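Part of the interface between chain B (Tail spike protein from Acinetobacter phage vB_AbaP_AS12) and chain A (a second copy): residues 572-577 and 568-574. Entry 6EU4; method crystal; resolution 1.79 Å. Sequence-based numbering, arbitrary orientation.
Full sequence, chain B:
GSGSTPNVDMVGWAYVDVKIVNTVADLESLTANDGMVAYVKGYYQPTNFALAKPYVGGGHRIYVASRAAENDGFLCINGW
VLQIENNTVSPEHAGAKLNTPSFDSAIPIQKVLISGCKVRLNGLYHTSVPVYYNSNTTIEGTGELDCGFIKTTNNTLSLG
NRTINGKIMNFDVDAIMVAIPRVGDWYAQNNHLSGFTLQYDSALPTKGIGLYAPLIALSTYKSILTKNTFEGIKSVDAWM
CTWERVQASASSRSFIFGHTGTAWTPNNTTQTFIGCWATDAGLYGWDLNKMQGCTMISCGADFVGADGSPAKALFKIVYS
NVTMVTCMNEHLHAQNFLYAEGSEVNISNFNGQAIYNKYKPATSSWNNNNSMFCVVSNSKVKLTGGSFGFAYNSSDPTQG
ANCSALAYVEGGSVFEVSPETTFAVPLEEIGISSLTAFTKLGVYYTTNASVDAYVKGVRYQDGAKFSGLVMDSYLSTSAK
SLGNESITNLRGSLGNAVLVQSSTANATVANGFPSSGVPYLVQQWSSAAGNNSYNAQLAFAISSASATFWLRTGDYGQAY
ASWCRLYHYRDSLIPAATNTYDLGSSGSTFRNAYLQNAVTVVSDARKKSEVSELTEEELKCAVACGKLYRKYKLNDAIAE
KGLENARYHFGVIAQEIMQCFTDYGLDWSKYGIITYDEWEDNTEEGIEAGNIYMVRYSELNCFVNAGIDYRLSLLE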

# COMPACT_ATOMS: atom_id res chain seq x y z
N SER B 572 33.81 11.54 55.21
CA SER B 572 34.46 12.73 55.72
C SER B 572 34.36 13.84 54.67
O SER B 572 34.02 13.61 53.50
CB SER B 572 35.92 12.43 56.05
OG SER B 572 35.99 11.56 57.15
N LEU B 573 34.64 15.07 55.09
CA LEU B 573 34.63 16.22 54.20
C LEU B 573 36.08 16.64 54.04
O LEU B 573 36.62 17.37 54.87
CB LEU B 573 33.76 17.35 54.76
CG LEU B 573 32.24 17.07 54.80
CD1 LEU B 573 31.85 16.19 55.97
CD2 LEU B 573 31.52 18.38 54.87
N ILE B 574 36.73 16.16 52.98
CA ILE B 574 38.14 16.42 52.73
C ILE B 574 38.23 17.41 51.57
O ILE B 574 37.92 17.04 50.43
CB ILE B 574 38.92 15.14 52.40
CG1 ILE B 574 38.70 14.08 53.48
CG2 ILE B 574 40.42 15.47 52.23
CD1 ILE B 574 39.01 14.53 54.88
N PRO B 575 38.64 18.65 51.80
CA PRO B 575 38.66 19.64 50.71
C PRO B 575 39.68 19.31 49.62
O PRO B 575 40.68 18.61 49.82
CB PRO B 575 39.01 20.96 51.42
CG PRO B 575 39.49 20.58 52.79
CD PRO B 575 38.92 19.25 53.12
N ALA B 576 39.41 19.87 48.44
CA ALA B 576 40.23 19.62 47.26
C ALA B 576 41.64 20.17 47.41
O ALA B 576 42.57 19.67 46.76
CB ALA B 576 39.57 20.24 46.03
N ALA B 577 41.81 21.20 48.24
CA ALA B 577 43.11 21.79 48.54
C ALA B 577 43.12 22.26 49.98
O ALA B 577 42.08 22.67 50.52
CB ALA B 577 43.44 22.96 47.60
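Chain A (568-574) HYRDSLI

Chain A meets chain B here without the help of a helix or strand on either side. Residues 572-577 of chain B form an irregular segment, extended from Leu B573 through Pro B575 and then bent at Ala B576, where phi/psi of -65/-26 breaks the run of extended values. Chain A brings a type I beta turn from His A568 to Asp A571, followed by an extended tail. The CA atoms come nearest at Pro B575 and Tyr A569, 4.5 Å apart, and most of the contact gathers there. The contacts run in opposite sequence order: Tyr A569 meets Ile B574 to Ala B576, while the later Leu A573 meets the earlier Leu B573.

His A568 opens the turn and makes no contact with this stretch of chain B. Within its own turn, with chi1 at 62° (p), its ND1 accepts a hydrogen bond from the backbone N of Arg A570 at 3.1 Å. The turn's own closure, from Asp A571 N to His A568 O, is weak at 3.3 Å; the histidine side chain adds a second tie across the same short loop.

Tyr A569, the first of the two central turn residues, carries the main contact. Its backbone O accepts a hydrogen bond from Ala B576 N at 2.8 Å with a nearly straight angle of 160°, a single firm link between two irregular backbones. The CA of Pro B575 packs beside that same carbonyl, 3.7 Å from Tyr A569 O. The tyrosine points its CB toward chain B, and this atom comes within 3.5 Å of Ile B574 O, which lies near the plane of the ring at its edge. The ring itself, with chi1 at 86° (p), presents a face to Ala B576. The methyl CB sits 3.5 Å from the centroid of the Tyr A569 ring and just 5° off its normal, an almost ideal CH-pi geometry; the closest side-chain pair is Ala B576 CB to Tyr A569 CE2 at 3.6 Å. One small residue is thus held twice by one large one, through its amide and through its methyl.

Arg A570 follows, its CA-to-CB bond directed sideways, and its side chain passes close to the same alanine. Ala B576 CB lies over one face of the guanidinium, 4.2 Å from Arg A570 NH1, so the methyl has the aromatic ring and the planar cation as neighbours.

Asp A571 and Ser A572 make no contact with this part of chain B; they carry the backbone on in extended form to the next anchor. That is Leu A573, which points toward chain B and meets its own counterpart: Leu A573 CD2 and Leu B573 CD2 are 3.8 Å apart. The two leucines share nearly the same rotamer (m, p), and both are buried. Ile A574 then leaves the contact altogether. The rule to read is economical: 253 Å² of summed buried surface, one backbone hydrogen bond, one methyl on a ring, and a leucine pair set apart from both.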

# COMPACT_ATOMS: atom_id res chain seq x y z
N HIS A 568 30.32 20.72 48.13
CA HIS A 568 31.29 19.85 47.48
C HIS A 568 32.70 20.33 47.82
O HIS A 568 32.88 21.40 48.41
CB HIS A 568 31.10 19.83 45.96
CG HIS A 568 31.28 21.17 45.33
ND1 HIS A 568 32.51 21.67 44.98
CD2 HIS A 568 30.37 22.13 45.01
CE1 HIS A 568 32.36 22.87 44.44
NE2 HIS A 568 31.07 23.17 44.46
N TYR A 569 33.70 19.53 47.42
CA TYR A 569 35.03 19.70 48.00
C TYR A 569 35.84 20.82 47.36
O TYR A 569 36.94 21.11 47.84
CB TYR A 569 35.82 18.38 47.96
CG TYR A 569 36.62 18.01 46.71
CD1 TYR A 569 36.25 18.44 45.43
CD2 TYR A 569 37.74 17.19 46.83
CE1 TYR A 569 36.98 18.06 44.31
CE2 TYR A 569 38.47 16.82 45.71
CZ TYR A 569 38.09 17.26 44.46
OH TYR A 569 38.82 16.88 43.37
N ARG A 570 35.30 21.49 46.36
CA ARG A 570 35.97 22.62 45.72
C ARG A 570 35.27 23.94 46.05
O ARG A 570 35.35 24.91 45.29
CB ARG A 570 36.05 22.34 44.21
CG ARG A 570 36.93 23.24 43.42
CD ARG A 570 37.10 22.69 41.99
NE ARG A 570 37.54 21.29 41.91
CZ ARG A 570 38.80 20.88 41.96
NH1 ARG A 570 39.80 21.74 42.14
NH2 ARG A 570 39.08 19.60 41.84
N ASP A 571 34.58 23.99 47.19
CA ASP A 571 33.87 25.18 47.63
C ASP A 571 33.86 25.23 49.16
O ASP A 571 33.95 24.19 49.83
CB ASP A 571 32.43 25.18 47.07
CG ASP A 571 31.73 26.54 47.16
OD1 ASP A 571 32.39 27.56 47.46
OD2 ASP A 571 30.51 26.58 46.90
N SER A 572 33.81 26.44 49.70
CA SER A 572 33.50 26.61 51.11
C SER A 572 32.05 26.15 51.36
O SER A 572 31.27 25.94 50.42
CB SER A 572 33.68 28.07 51.53
OG SER A 572 35.03 28.50 51.37
N LEU A 573 31.70 26.00 52.62
CA LEU A 573 30.35 25.60 53.02
C LEU A 573 29.69 26.80 53.70
O LEU A 573 29.88 27.01 54.90
CB LEU A 573 30.37 24.38 53.94
CG LEU A 573 30.83 23.04 53.33
CD1 LEU A 573 32.32 23.01 53.15
CD2 LEU A 573 30.38 21.90 54.24
N ILE A 574 28.93 27.57 52.93
CA ILE A 574 28.28 28.78 53.41
C ILE A 574 26.79 28.47 53.56
O ILE A 574 26.10 28.27 52.56
CB ILE A 574 28.50 29.97 52.47
CG1 ILE A 574 29.99 30.13 52.14
CG2 ILE A 574 27.97 31.26 53.11
CD1 ILE A 574 30.89 30.26 53.35